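PDB 6SMO: Ketoacyl_synth_N domain-containing protein from Photorhabdus luminescens subsp. laumondii, which probably acts as a ketoacyl-synthase-like, thiolase-fold subunit in building polyketide chains, working beside a second ketosynthase chain and lining a pocket that holds a polyketide chain. Local coordinates for residues 208-213 with 355-360; 215-220 with 309-314; 221-226 with 314-319; 246-251 with 263-268; 274-279 with 347-352. All blocks are in the same frame, centred on the assembly; numbering follows the deposited sequence.

The five contacts illustrate how a thiolase-type fold is closed by pairs of segments, four of them 68 to 142 residues apart and one, interaction 4, only 12. Interaction 1 joins the loop after helix 192-204 to the end of strand 351-356, and the other four fall between its segments. Interactions 2 and 3 follow one another on strand 218-229, share Phe314 and have centres about 12 Å apart. Interaction 4 closes before interaction 5 opens, their centres about 16 Å apart; interactions 1 and 5 both use strand 351-356. All five reach one mixed sheet. The centre of interaction 3 lies about 2 Å from the chain centre, so C-terminal segments pack onto the N-terminal half there.

Interaction 1: 208-213 with 355-360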
# COMPACT_ATOMS: atom_id res chain seq x y z
N GLU C 208 -3.71 -6.48 25.01
CA GLU C 208 -4.96 -6.33 25.82
C GLU C 208 -5.88 -7.53 25.58
O GLU C 208 -6.65 -7.86 26.50
CB GLU C 208 -5.67 -5.02 25.47
CG GLU C 208 -4.91 -3.78 25.92
CD GLU C 208 -5.55 -2.46 25.50
OE1 GLU C 208 -4.79 -1.54 25.13
OE2 GLU C 208 -6.79 -2.36 25.56
N VAL C 209 -5.80 -8.15 24.40
CA VAL C 209 -6.65 -9.31 23.99
C VAL C 209 -5.99 -10.61 24.46
O VAL C 209 -6.68 -11.40 25.13
CB VAL C 209 -6.89 -9.32 22.46
CG1 VAL C 209 -7.75 -10.50 22.03
CG2 VAL C 209 -7.49 -8.01 21.98
N PHE C 210 -4.71 -10.82 24.13
CA PHE C 210 -4.00 -12.12 24.28
C PHE C 210 -3.32 -12.21 25.65
O PHE C 210 -3.56 -13.21 26.36
CB PHE C 210 -3.03 -12.33 23.11
CG PHE C 210 -3.73 -12.60 21.80
CD1 PHE C 210 -4.37 -13.82 21.59
CD2 PHE C 210 -3.79 -11.65 20.80
CE1 PHE C 210 -5.03 -14.08 20.39
CE2 PHE C 210 -4.45 -11.91 19.61
CZ PHE C 210 -5.07 -13.12 19.41
N GLY C 211 -2.50 -11.22 26.01
CA GLY C 211 -1.82 -11.14 27.32
C GLY C 211 -0.35 -10.78 27.20
O GLY C 211 0.00 -10.01 26.28
N GLU C 212 0.48 -11.33 28.09
CA GLU C 212 1.93 -11.01 28.22
C GLU C 212 2.73 -11.71 27.12
O GLU C 212 2.29 -12.78 26.66
CB GLU C 212 2.45 -11.42 29.60
CG GLU C 212 1.88 -10.58 30.74
CD GLU C 212 2.32 -9.13 30.74
OE1 GLU C 212 1.45 -8.25 30.92
OE2 GLU C 212 3.53 -8.88 30.58
N LYS C 213 3.86 -11.11 26.72
CA LYS C 213 4.78 -11.63 25.67
C LYS C 213 5.80 -12.58 26.31
O LYS C 213 6.13 -12.39 27.49
CB LYS C 213 5.53 -10.48 24.98
CG LYS C 213 4.70 -9.61 24.06
CD LYS C 213 5.51 -8.53 23.37
CE LYS C 213 4.70 -7.70 22.40
NZ LYS C 213 4.40 -8.44 21.15
N GLN C 355 -0.61 -20.71 12.43
CA GLN C 355 -1.44 -19.63 13.05
C GLN C 355 -0.53 -18.46 13.44
O GLN C 355 0.59 -18.71 13.91
CB GLN C 355 -2.19 -20.16 14.28
CG GLN C 355 -3.30 -19.23 14.74
CD GLN C 355 -4.01 -19.73 15.98
OE1 GLN C 355 -5.22 -19.94 15.98
NE2 GLN C 355 -3.25 -19.94 17.04
N ARG C 356 -1.03 -17.24 13.23
CA ARG C 356 -0.41 -15.97 13.71
C ARG C 356 -1.53 -15.03 14.16
O ARG C 356 -2.66 -15.15 13.65
CB ARG C 356 0.43 -15.31 12.61
CG ARG C 356 1.89 -15.76 12.59
CD ARG C 356 2.83 -14.58 12.56
NE ARG C 356 2.80 -13.83 13.82
CZ ARG C 356 3.35 -12.64 14.02
NH1 ARG C 356 3.26 -12.06 15.21
NH2 ARG C 356 3.98 -12.01 13.04
N PHE C 357 -1.23 -14.12 15.09
CA PHE C 357 -2.16 -13.04 15.53
C PHE C 357 -1.36 -11.84 16.04
O PHE C 357 -0.19 -11.99 16.44
CB PHE C 357 -3.17 -13.56 16.56
CG PHE C 357 -2.65 -14.52 17.60
CD1 PHE C 357 -2.00 -14.05 18.74
CD2 PHE C 357 -2.86 -15.88 17.49
CE1 PHE C 357 -1.55 -14.93 19.71
CE2 PHE C 357 -2.41 -16.76 18.46
CZ PHE C 357 -1.75 -16.28 19.57
N SER C 358 -2.01 -10.67 16.01
CA SER C 358 -1.41 -9.33 16.28
C SER C 358 -1.65 -8.92 17.73
O SER C 358 -2.36 -9.66 18.45
CB SER C 358 -1.97 -8.31 15.33
OG SER C 358 -3.32 -8.01 15.65
N ASN C 359 -1.08 -7.78 18.13
CA ASN C 359 -1.24 -7.17 19.48
C ASN C 359 -2.66 -6.63 19.63
O ASN C 359 -3.24 -6.79 20.73
CB ASN C 359 -0.20 -6.07 19.71
CG ASN C 359 -0.12 -5.62 21.15
OD1 ASN C 359 0.45 -6.32 21.99
ND2 ASN C 359 -0.68 -4.46 21.45
N GLN C 360 -3.21 -6.01 18.58
CA GLN C 360 -4.54 -5.34 18.58
C GLN C 360 -5.66 -6.39 18.62
O GLN C 360 -6.76 -6.05 19.11
CB GLN C 360 -4.68 -4.43 17.36
CG GLN C 360 -3.79 -3.19 17.42
CD GLN C 360 -4.25 -2.22 18.48
OE1 GLN C 360 -3.55 -1.98 19.47
NE2 GLN C 360 -5.43 -1.65 18.29
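The ring of Phe210 overlaps the ring of Phe357 in an offset stack, with centroids 3.9 Å apart and planes inclined by only 17°. Phe357 CD1 lies over the centre of the Phe210 face, while in return Phe210 CE1 sits above the Phe357 ring displaced toward its rim. Phe357 CG lies between its own backbone N and carbonyl carbon (chi1 40°), which puts CG on the side from which the ring meets Phe210. Val209 CG1, from the same turn as Phe210, is over the opposite face of the Phe210 ring. At the edge of that ring, near its plane, Ser358 O approaches CE2 at 3.3 Å. Val209 CG2 also lies 3.6 Å from the backbone Gln360 O, a plain van der Waals contact. Ser207 OG, hydrogen-bonded to Asn359 O, further ties this loop after helix 192-204 to the turn between strands 351-356 and 362-369 of the thiolase-type fold. No hydrogen bond links the two segments directly. Cohesion here therefore comes mainly from the stacked rings and van der Waals contacts with the backbone, the Ser358 carbonyl being placed consistently with a weak attraction to the slightly positive ring edge.

Interaction 2: 215-220 with 309-314; sequences PGDFSE and YLDNQF
The backbones of 215-220 and 309-314 meet at a single beta bridge, Phe218 with Asn312, their touching parts running 71° apart, so that the loop after helix 307-310 crosses the start of strand 218-229 in this thiolase-type fold. Asn312 N gives a nearly straight hydrogen bond (177°) to Asp217 O at 3.3 Å, and Ser219 N returns a weak one to Asn312 O. Asp311, the first residue past the helix, has positive phi, and the chain turns there to bring Asn312 against the strand. The ring of Phe218 and the amide of Asn312 run alongside each other in the same direction, with planes 33° apart and Phe218 CE1 3.7 Å from Asn312 ND2. Asn312 CG is anti to the backbone N, which carries the amide out beside that ring. Beyond it, the Phe314 ring meets that of Phe218 rim to rim, the planes almost parallel and Phe218 CE1 3.7 Å from Phe314 CZ. Asn312 ND2 is above one face of the Phe314 ring, toward its rim, while Asn312 OD1 takes a weak bond from Phe314 N. Phe104 meets Phe314 edge to face, and Tyr162 of the neighbouring ketosynthase chain packs on it as well. Asp311 forms a salt bridge with Arg47, which may offset the like charge of Asp217 nearby. Next in the chain after Asn312, Gln313 touches the backbone of Ser219, its CG 3.4 Å from Ser219 O.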
# COMPACT_ATOMS: atom_id res chain seq x y z
N PRO C 215 9.79 -13.99 26.42
CA PRO C 215 11.12 -13.45 26.10
C PRO C 215 11.59 -13.93 24.72
O PRO C 215 11.56 -15.13 24.49
CB PRO C 215 12.03 -13.99 27.21
CG PRO C 215 11.08 -14.40 28.32
CD PRO C 215 9.81 -14.84 27.62
N GLY C 216 11.99 -13.00 23.85
CA GLY C 216 12.44 -13.30 22.48
C GLY C 216 13.16 -12.13 21.83
O GLY C 216 12.90 -10.98 22.24
N ASP C 217 14.03 -12.42 20.86
CA ASP C 217 14.78 -11.43 20.06
C ASP C 217 13.95 -11.07 18.82
O ASP C 217 12.81 -11.56 18.71
CB ASP C 217 16.17 -11.97 19.68
CG ASP C 217 17.05 -12.29 20.87
OD1 ASP C 217 17.11 -11.46 21.80
OD2 ASP C 217 17.67 -13.37 20.87
N PHE C 218 14.51 -10.24 17.93
CA PHE C 218 13.94 -9.90 16.60
C PHE C 218 14.95 -10.26 15.51
O PHE C 218 16.17 -10.26 15.79
CB PHE C 218 13.58 -8.41 16.51
CG PHE C 218 12.65 -7.92 17.59
CD1 PHE C 218 11.28 -7.94 17.41
CD2 PHE C 218 13.15 -7.43 18.79
CE1 PHE C 218 10.42 -7.49 18.41
CE2 PHE C 218 12.30 -6.98 19.78
CZ PHE C 218 10.93 -7.01 19.59
N SER C 219 14.46 -10.57 14.31
CA SER C 219 15.33 -10.90 13.15
C SER C 219 14.75 -10.27 11.89
O SER C 219 13.54 -10.31 11.72
CB SER C 219 15.46 -12.38 12.98
OG SER C 219 15.99 -12.98 14.14
N GLU C 220 15.61 -9.72 11.04
CA GLU C 220 15.15 -9.12 9.76
C GLU C 220 15.35 -10.14 8.64
O GLU C 220 15.91 -11.20 8.88
CB GLU C 220 15.93 -7.84 9.47
CG GLU C 220 17.42 -8.07 9.29
CD GLU C 220 18.19 -6.79 9.03
OE1 GLU C 220 19.32 -6.86 8.52
OE2 GLU C 220 17.67 -5.73 9.36
N TYR C 309 13.38 -19.84 17.87
CA TYR C 309 14.51 -20.11 16.93
C TYR C 309 14.53 -19.06 15.81
O TYR C 309 15.62 -18.54 15.51
CB TYR C 309 14.40 -21.53 16.36
CG TYR C 309 14.08 -22.60 17.38
CD1 TYR C 309 14.83 -22.72 18.55
CD2 TYR C 309 13.03 -23.48 17.19
CE1 TYR C 309 14.53 -23.70 19.49
CE2 TYR C 309 12.73 -24.46 18.12
CZ TYR C 309 13.48 -24.57 19.27
OH TYR C 309 13.19 -25.53 20.20
N LEU C 310 13.34 -18.71 15.30
CA LEU C 310 13.19 -17.76 14.17
C LEU C 310 13.05 -16.30 14.63
O LEU C 310 13.24 -15.44 13.79
CB LEU C 310 11.99 -18.19 13.32
CG LEU C 310 12.16 -19.51 12.57
CD1 LEU C 310 10.87 -19.87 11.85
CD2 LEU C 310 13.31 -19.43 11.58
N ASP C 311 12.54 -16.05 15.84
CA ASP C 311 12.36 -14.70 16.45
C ASP C 311 11.13 -13.97 15.89
O ASP C 311 10.46 -14.48 15.00
CB ASP C 311 13.63 -13.84 16.53
CG ASP C 311 14.89 -14.59 16.89
OD1 ASP C 311 14.95 -15.14 18.00
OD2 ASP C 311 15.79 -14.64 16.05
N ASN C 312 10.90 -12.75 16.36
CA ASN C 312 9.74 -11.98 15.85
C ASN C 312 10.21 -11.21 14.61
O ASN C 312 11.13 -10.41 14.74
CB ASN C 312 9.19 -11.04 16.93
CG ASN C 312 7.86 -10.43 16.55
OD1 ASN C 312 7.21 -10.87 15.62
ND2 ASN C 312 7.46 -9.41 17.27
N GLN C 313 9.62 -11.50 13.46
CA GLN C 313 10.00 -10.81 12.20
C GLN C 313 8.83 -9.97 11.69
O GLN C 313 8.93 -9.48 10.57
CB GLN C 313 10.41 -11.84 11.15
CG GLN C 313 11.39 -12.88 11.67
CD GLN C 313 11.78 -13.84 10.58
OE1 GLN C 313 11.40 -15.01 10.58
NE2 GLN C 313 12.54 -13.35 9.62
N PHE C 314 7.77 -9.83 12.50
CA PHE C 314 6.55 -9.08 12.09
C PHE C 314 5.92 -9.74 10.87
O PHE C 314 5.54 -10.90 10.98
CB PHE C 314 6.80 -7.57 12.01
CG PHE C 314 7.33 -7.01 13.30
CD1 PHE C 314 6.47 -6.64 14.31
CD2 PHE C 314 8.69 -6.92 13.53
CE1 PHE C 314 6.95 -6.15 15.51
CE2 PHE C 314 9.18 -6.44 14.72
CZ PHE C 314 8.31 -6.05 15.71

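Interaction 3: 221-226 with 314-319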
# COMPACT_ATOMS: atom_id res chain seq x y z
N GLY C 221 14.87 -9.81 7.45
CA GLY C 221 15.01 -10.68 6.27
C GLY C 221 13.76 -10.66 5.41
O GLY C 221 13.04 -9.65 5.43
N ALA C 222 13.51 -11.75 4.68
CA ALA C 222 12.38 -11.89 3.73
C ALA C 222 12.06 -13.37 3.50
O ALA C 222 12.95 -14.22 3.69
CB ALA C 222 12.71 -11.20 2.44
N ALA C 223 10.82 -13.65 3.11
CA ALA C 223 10.29 -14.99 2.77
C ALA C 223 9.18 -14.83 1.72
O ALA C 223 8.28 -14.01 1.95
CB ALA C 223 9.78 -15.67 4.01
N PHE C 224 9.28 -15.57 0.61
CA PHE C 224 8.33 -15.51 -0.53
C PHE C 224 8.00 -16.93 -1.02
O PHE C 224 8.86 -17.82 -0.93
CB PHE C 224 8.89 -14.65 -1.66
CG PHE C 224 8.59 -13.18 -1.54
CD1 PHE C 224 9.40 -12.35 -0.77
CD2 PHE C 224 7.49 -12.62 -2.17
CE1 PHE C 224 9.11 -11.00 -0.65
CE2 PHE C 224 7.21 -11.27 -2.05
CZ PHE C 224 8.02 -10.46 -1.29
N LEU C 225 6.77 -17.10 -1.52
CA LEU C 225 6.25 -18.35 -2.13
C LEU C 225 5.77 -18.04 -3.55
O LEU C 225 5.27 -16.92 -3.77
CB LEU C 225 5.10 -18.89 -1.28
CG LEU C 225 5.45 -19.28 0.16
CD1 LEU C 225 5.24 -18.10 1.11
CD2 LEU C 225 4.63 -20.47 0.62
N VAL C 226 5.93 -19.00 -4.47
CA VAL C 226 5.35 -18.96 -5.84
C VAL C 226 4.05 -19.78 -5.83
O VAL C 226 4.11 -20.99 -6.11
CB VAL C 226 6.34 -19.47 -6.91
CG1 VAL C 226 5.75 -19.40 -8.31
CG2 VAL C 226 7.66 -18.72 -6.86
N PHE C 314 7.77 -9.83 12.50
CA PHE C 314 6.55 -9.08 12.09
C PHE C 314 5.92 -9.74 10.87
O PHE C 314 5.54 -10.90 10.98
CB PHE C 314 6.80 -7.57 12.01
CG PHE C 314 7.33 -7.01 13.30
CD1 PHE C 314 6.47 -6.64 14.31
CD2 PHE C 314 8.69 -6.92 13.53
CE1 PHE C 314 6.95 -6.15 15.51
CE2 PHE C 314 9.18 -6.44 14.72
CZ PHE C 314 8.31 -6.05 15.71
N SER C 315 5.84 -9.02 9.75
CA SER C 315 5.18 -9.53 8.53
C SER C 315 5.84 -10.81 8.00
O SER C 315 5.14 -11.63 7.41
CB SER C 315 5.06 -8.47 7.47
OG SER C 315 6.32 -8.11 6.97
N VAL C 316 7.16 -10.92 8.11
CA VAL C 316 7.88 -12.15 7.66
C VAL C 316 7.44 -13.34 8.51
O VAL C 316 7.39 -14.46 7.98
CB VAL C 316 9.40 -11.95 7.63
CG1 VAL C 316 10.11 -13.11 6.95
CG2 VAL C 316 9.77 -10.65 6.94
N SER C 317 7.22 -13.13 9.81
CA SER C 317 6.75 -14.22 10.71
C SER C 317 5.42 -14.76 10.19
O SER C 317 4.52 -13.97 9.89
CB SER C 317 6.63 -13.75 12.12
OG SER C 317 7.91 -13.53 12.67
N GLY C 318 5.28 -16.08 10.16
CA GLY C 318 4.08 -16.71 9.59
C GLY C 318 4.28 -17.06 8.12
O GLY C 318 3.81 -18.14 7.70
N VAL C 319 4.95 -16.18 7.37
CA VAL C 319 5.29 -16.38 5.93
C VAL C 319 6.48 -17.35 5.84
O VAL C 319 6.39 -18.32 5.07
CB VAL C 319 5.60 -15.05 5.22
CG1 VAL C 319 6.04 -15.25 3.78
CG2 VAL C 319 4.42 -14.09 5.28
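Two valines of 314-319, Val316 and Val319, are both directed at the strand face that carries Ala223 and Leu225, and the methyl of Ala223 is met by both of them. Val316 CG1 reaches Ala223 CB at 3.9 Å, and Val319 CG1 reaches the same CB at 3.8 Å. In each valine the CG1 branch is anti to the backbone N (chi1 -171° in Val316, 176° in Val319), placing that branch against Ala223 in both. The other methyl of Val316, CG2, lies 3.7 Å from Gly221 O, extending the contact to the start of the strand segment. Leu225 and Val319 are crossed at a slant: Leu225 CD1 comes to 4.0 Å from Val319 CG1, next to the carbonyl of the same valine. No hydrogen bond spans the two segments, so the join is one of aliphatic surfaces at the very centre of the chain. Gly318, with positive phi, occupies the N-cap position, and Val319 opens helix 319-329. That helix goes on to pack Ile320 and Val323 against Ala223, while the other face of the strand, with Ala222 and Phe224, is covered by helix 68-84. A strand held between helices on its two faces in this way is consistent with the layered αβαβα architecture of the thiolase fold, in which helix 319-329 would belong to the buried central layer.

Interaction 4: 246-251 with 263-268; sequences GFVDYF and EYTAEL
Tyr264 starts its encounter with Tyr250 at CB, which is 4.2 Å from Tyr250 CE2. Its CG, anti to the carbonyl carbon (chi1 -76°) and thereby brought up to the Tyr250 ring, comes next, 4.1 Å from that same atom. Farther out, CD1 of Tyr264 is 3.9 Å from Tyr250 CZ, and CE1 lies 3.8 Å from Tyr250 OH, so the outer end of Tyr250 sweeps across one side of the Tyr264 ring. The pair forms a face-to-face stack with centroids 4.6 Å apart and planes 29° from parallel. Tyr250 CZ sits above the Tyr264 face, displaced toward the rim, and the two side chains cross at about a right angle. Helix 263-266, whose own bonds are weak, thus packs over strand 242-251, a strand flanked by 5-13 and 362-369 in the mixed sheet of the thiolase-type fold. Arg121 of the neighbouring ketosynthase chain packs on Tyr264, and Ser181 of that chain on Tyr250, so the stack stands at the subunit interface. Back along the strand, Val248 CG2 touches both Tyr264 O and Leu268, whose CD1 it meets at 3.7 Å. The other branch of Leu268, CD2, rests 3.7 Å from Gly246 CA, where the absence of a side chain leaves the backbone itself to receive the methyl.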
# COMPACT_ATOMS: atom_id res chain seq x y z
N GLY C 246 -6.75 -24.01 2.72
CA GLY C 246 -7.60 -23.09 3.51
C GLY C 246 -6.87 -21.84 3.96
O GLY C 246 -5.63 -21.90 4.13
N PHE C 247 -7.61 -20.75 4.16
CA PHE C 247 -7.13 -19.45 4.69
C PHE C 247 -8.17 -18.89 5.67
O PHE C 247 -9.37 -18.92 5.36
CB PHE C 247 -6.85 -18.46 3.55
CG PHE C 247 -6.53 -17.06 4.00
CD1 PHE C 247 -5.52 -16.82 4.91
CD2 PHE C 247 -7.25 -15.98 3.51
CE1 PHE C 247 -5.22 -15.53 5.33
CE2 PHE C 247 -6.95 -14.69 3.92
CZ PHE C 247 -5.94 -14.47 4.83
N VAL C 248 -7.69 -18.38 6.82
CA VAL C 248 -8.52 -17.81 7.92
C VAL C 248 -8.01 -16.39 8.21
O VAL C 248 -6.78 -16.23 8.35
CB VAL C 248 -8.47 -18.71 9.17
CG1 VAL C 248 -8.97 -18.00 10.42
CG2 VAL C 248 -9.24 -20.00 8.95
N ASP C 249 -8.92 -15.41 8.28
CA ASP C 249 -8.61 -13.98 8.55
C ASP C 249 -9.77 -13.36 9.33
O ASP C 249 -10.75 -12.94 8.69
CB ASP C 249 -8.32 -13.23 7.25
CG ASP C 249 -7.77 -11.83 7.44
OD1 ASP C 249 -7.32 -11.51 8.56
OD2 ASP C 249 -7.78 -11.06 6.46
N TYR C 250 -9.65 -13.31 10.66
CA TYR C 250 -10.67 -12.77 11.60
C TYR C 250 -10.00 -11.84 12.61
O TYR C 250 -8.75 -11.73 12.61
CB TYR C 250 -11.42 -13.91 12.29
CG TYR C 250 -12.34 -14.68 11.37
CD1 TYR C 250 -13.65 -14.28 11.16
CD2 TYR C 250 -11.89 -15.82 10.71
CE1 TYR C 250 -14.49 -14.99 10.31
CE2 TYR C 250 -12.72 -16.54 9.87
CZ TYR C 250 -14.03 -16.12 9.67
OH TYR C 250 -14.85 -16.83 8.83
N PHE C 251 -10.81 -11.18 13.44
CA PHE C 251 -10.40 -10.22 14.50
C PHE C 251 -11.14 -10.54 15.80
O PHE C 251 -12.25 -11.11 15.73
CB PHE C 251 -10.66 -8.79 14.03
CG PHE C 251 -9.94 -7.73 14.84
CD1 PHE C 251 -8.61 -7.43 14.59
CD2 PHE C 251 -10.60 -7.04 15.85
CE1 PHE C 251 -7.96 -6.46 15.33
CE2 PHE C 251 -9.94 -6.08 16.59
CZ PHE C 251 -8.62 -5.79 16.33
N GLU C 263 -11.77 -21.33 17.11
CA GLU C 263 -12.56 -22.50 16.61
C GLU C 263 -12.60 -22.50 15.08
O GLU C 263 -12.80 -23.59 14.51
CB GLU C 263 -13.98 -22.49 17.19
CG GLU C 263 -14.03 -22.79 18.67
CD GLU C 263 -15.42 -23.07 19.22
OE1 GLU C 263 -16.41 -22.82 18.50
OE2 GLU C 263 -15.51 -23.55 20.37
N TYR C 264 -12.42 -21.34 14.44
CA TYR C 264 -12.35 -21.20 12.96
C TYR C 264 -11.01 -21.76 12.45
O TYR C 264 -10.98 -22.24 11.30
CB TYR C 264 -12.57 -19.75 12.52
CG TYR C 264 -14.00 -19.29 12.59
CD1 TYR C 264 -14.87 -19.49 11.53
CD2 TYR C 264 -14.50 -18.66 13.72
CE1 TYR C 264 -16.19 -19.07 11.59
CE2 TYR C 264 -15.81 -18.23 13.79
CZ TYR C 264 -16.66 -18.44 12.72
OH TYR C 264 -17.96 -18.03 12.79
N THR C 265 -9.96 -21.70 13.26
CA THR C 265 -8.63 -22.30 12.98
C THR C 265 -8.74 -23.83 13.06
O THR C 265 -8.04 -24.51 12.29
CB THR C 265 -7.54 -21.78 13.92
OG1 THR C 265 -7.66 -20.36 14.01
CG2 THR C 265 -6.14 -22.14 13.47
N ALA C 266 -9.59 -24.34 13.96
CA ALA C 266 -9.84 -25.78 14.18
C ALA C 266 -10.58 -26.39 12.98
O ALA C 266 -10.43 -27.60 12.75
CB ALA C 266 -10.60 -25.99 15.47
N GLU C 267 -11.36 -25.58 12.26
CA GLU C 267 -12.14 -26.00 11.06
C GLU C 267 -11.19 -26.35 9.90
O GLU C 267 -11.58 -27.18 9.06
CB GLU C 267 -13.14 -24.92 10.64
CG GLU C 267 -14.48 -25.03 11.33
CD GLU C 267 -15.44 -23.88 11.08
OE1 GLU C 267 -16.36 -23.68 11.90
OE2 GLU C 267 -15.27 -23.18 10.06
N LEU C 268 -10.00 -25.74 9.86
CA LEU C 268 -8.98 -25.95 8.79
C LEU C 268 -8.51 -27.41 8.78
O LEU C 268 -8.16 -27.91 7.69
CB LEU C 268 -7.79 -25.01 9.00
CG LEU C 268 -7.99 -23.55 8.61
CD1 LEU C 268 -6.75 -22.73 8.93
CD2 LEU C 268 -8.35 -23.40 7.14

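Interaction 5: 274-279 with 347-352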
# COMPACT_ATOMS: atom_id res chain seq x y z
N ASN C 274 -3.40 -36.71 11.54
CA ASN C 274 -2.00 -36.72 11.04
C ASN C 274 -1.60 -35.30 10.62
O ASN C 274 -1.13 -35.13 9.48
CB ASN C 274 -1.82 -37.71 9.88
CG ASN C 274 -2.21 -39.12 10.24
OD1 ASN C 274 -1.97 -39.58 11.35
ND2 ASN C 274 -2.81 -39.83 9.29
N ALA C 275 -1.77 -34.32 11.52
CA ALA C 275 -1.54 -32.88 11.27
C ALA C 275 -0.58 -32.30 12.32
O ALA C 275 -0.61 -32.77 13.47
CB ALA C 275 -2.85 -32.14 11.27
N VAL C 276 0.23 -31.32 11.91
CA VAL C 276 1.19 -30.57 12.78
C VAL C 276 0.74 -29.11 12.83
O VAL C 276 0.57 -28.50 11.75
CB VAL C 276 2.64 -30.70 12.26
CG1 VAL C 276 3.56 -29.64 12.85
CG2 VAL C 276 3.19 -32.09 12.52
N PHE C 277 0.54 -28.57 14.04
CA PHE C 277 0.10 -27.17 14.28
C PHE C 277 1.31 -26.30 14.64
O PHE C 277 1.87 -26.48 15.74
CB PHE C 277 -0.96 -27.12 15.39
CG PHE C 277 -1.54 -25.75 15.62
CD1 PHE C 277 -2.46 -25.21 14.73
CD2 PHE C 277 -1.17 -24.99 16.72
CE1 PHE C 277 -2.99 -23.94 14.93
CE2 PHE C 277 -1.70 -23.72 16.92
CZ PHE C 277 -2.61 -23.21 16.03
N ILE C 278 1.71 -25.40 13.73
CA ILE C 278 2.74 -24.35 13.98
C ILE C 278 2.03 -23.14 14.60
O ILE C 278 1.07 -22.64 13.98
CB ILE C 278 3.50 -23.99 12.68
CG1 ILE C 278 4.29 -25.19 12.15
CG2 ILE C 278 4.38 -22.77 12.89
CD1 ILE C 278 4.83 -25.02 10.75
N MET C 279 2.50 -22.70 15.77
CA MET C 279 1.83 -21.65 16.60
C MET C 279 2.55 -20.31 16.42
O MET C 279 3.68 -20.30 15.88
CB MET C 279 1.80 -22.05 18.08
CG MET C 279 3.16 -22.33 18.70
SD MET C 279 3.02 -23.12 20.33
CE MET C 279 2.73 -21.68 21.36
N SER C 347 7.45 -37.08 12.03
CA SER C 347 7.45 -38.37 11.29
C SER C 347 6.82 -38.22 9.89
O SER C 347 7.55 -37.78 8.97
CB SER C 347 6.77 -39.45 12.10
OG SER C 347 7.58 -39.85 13.19
N ASN C 348 5.53 -38.55 9.74
CA ASN C 348 4.80 -38.55 8.44
C ASN C 348 3.52 -37.71 8.60
O ASN C 348 2.51 -38.25 9.10
CB ASN C 348 4.50 -39.96 7.94
CG ASN C 348 3.94 -40.89 9.00
OD1 ASN C 348 4.43 -40.92 10.13
ND2 ASN C 348 2.92 -41.66 8.65
N THR C 349 3.57 -36.44 8.18
CA THR C 349 2.45 -35.47 8.21
C THR C 349 1.99 -35.20 6.77
O THR C 349 2.86 -35.14 5.88
CB THR C 349 2.86 -34.17 8.92
OG1 THR C 349 3.80 -34.48 9.95
CG2 THR C 349 1.69 -33.44 9.53
N ASN C 350 0.68 -35.05 6.56
CA ASN C 350 0.06 -34.79 5.23
C ASN C 350 -0.64 -33.42 5.21
O ASN C 350 -1.18 -33.06 4.14
CB ASN C 350 -0.91 -35.92 4.83
CG ASN C 350 -2.10 -36.06 5.76
OD1 ASN C 350 -2.16 -35.43 6.81
ND2 ASN C 350 -3.05 -36.90 5.38
N GLN C 351 -0.63 -32.69 6.33
CA GLN C 351 -1.21 -31.32 6.44
C GLN C 351 -0.50 -30.55 7.57
O GLN C 351 -0.42 -31.09 8.69
CB GLN C 351 -2.71 -31.39 6.71
CG GLN C 351 -3.42 -30.04 6.59
CD GLN C 351 -4.91 -30.15 6.80
OE1 GLN C 351 -5.39 -30.93 7.61
NE2 GLN C 351 -5.65 -29.34 6.06
N ILE C 352 -0.01 -29.34 7.27
CA ILE C 352 0.57 -28.39 8.27
C ILE C 352 -0.29 -27.12 8.27
O ILE C 352 -0.47 -26.53 7.19
CB ILE C 352 2.05 -28.09 7.97
CG1 ILE C 352 2.90 -29.36 8.01
CG2 ILE C 352 2.58 -27.03 8.93
CD1 ILE C 352 4.31 -29.18 7.50
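Gln351 O is met by two groups of the neighbouring strand on one side. Val276 N donates to it at 3.3 Å in the carbonyl plane, with an N-H...O angle of 160°, and Ala275 CA adds a CA-H...O contact. A matching contact on the next carbonyl brings Ile352 CA to 3.5 Å from Val276 O, as expected where parallel strands are paired, here Val276 beside Ile352. Toward the exposed end the pairing slackens: Asn350 N makes only a weak bond to Asn274 O, while Asn350 OD1 has its strongest partner in Asn272. Thr349 comes in beside this end. Its CG2, anti to the backbone N, lies 3.5 Å from Val276 N, and its OG1 stands 3.6 Å from Val276 CG2, the two side chains crossing at about a right angle. On the face carrying Val276 and Ile352, Ile278 reaches across to the neighbouring strand, its CD1 3.5 Å from Ile352 CG2. This apolar patch is met by helix 319-329, through Ala325, Phe328 and Leu329 against Ile352 and Asp321 against Ile278. The other face of the sheet turns Phe277 toward helix 286-296, where its ring meets Phe294 edge to face, and strand 275-278 runs between its parallel neighbours 302-304 and 351-356 in the C-terminal part of the mixed sheet of the thiolase-type fold.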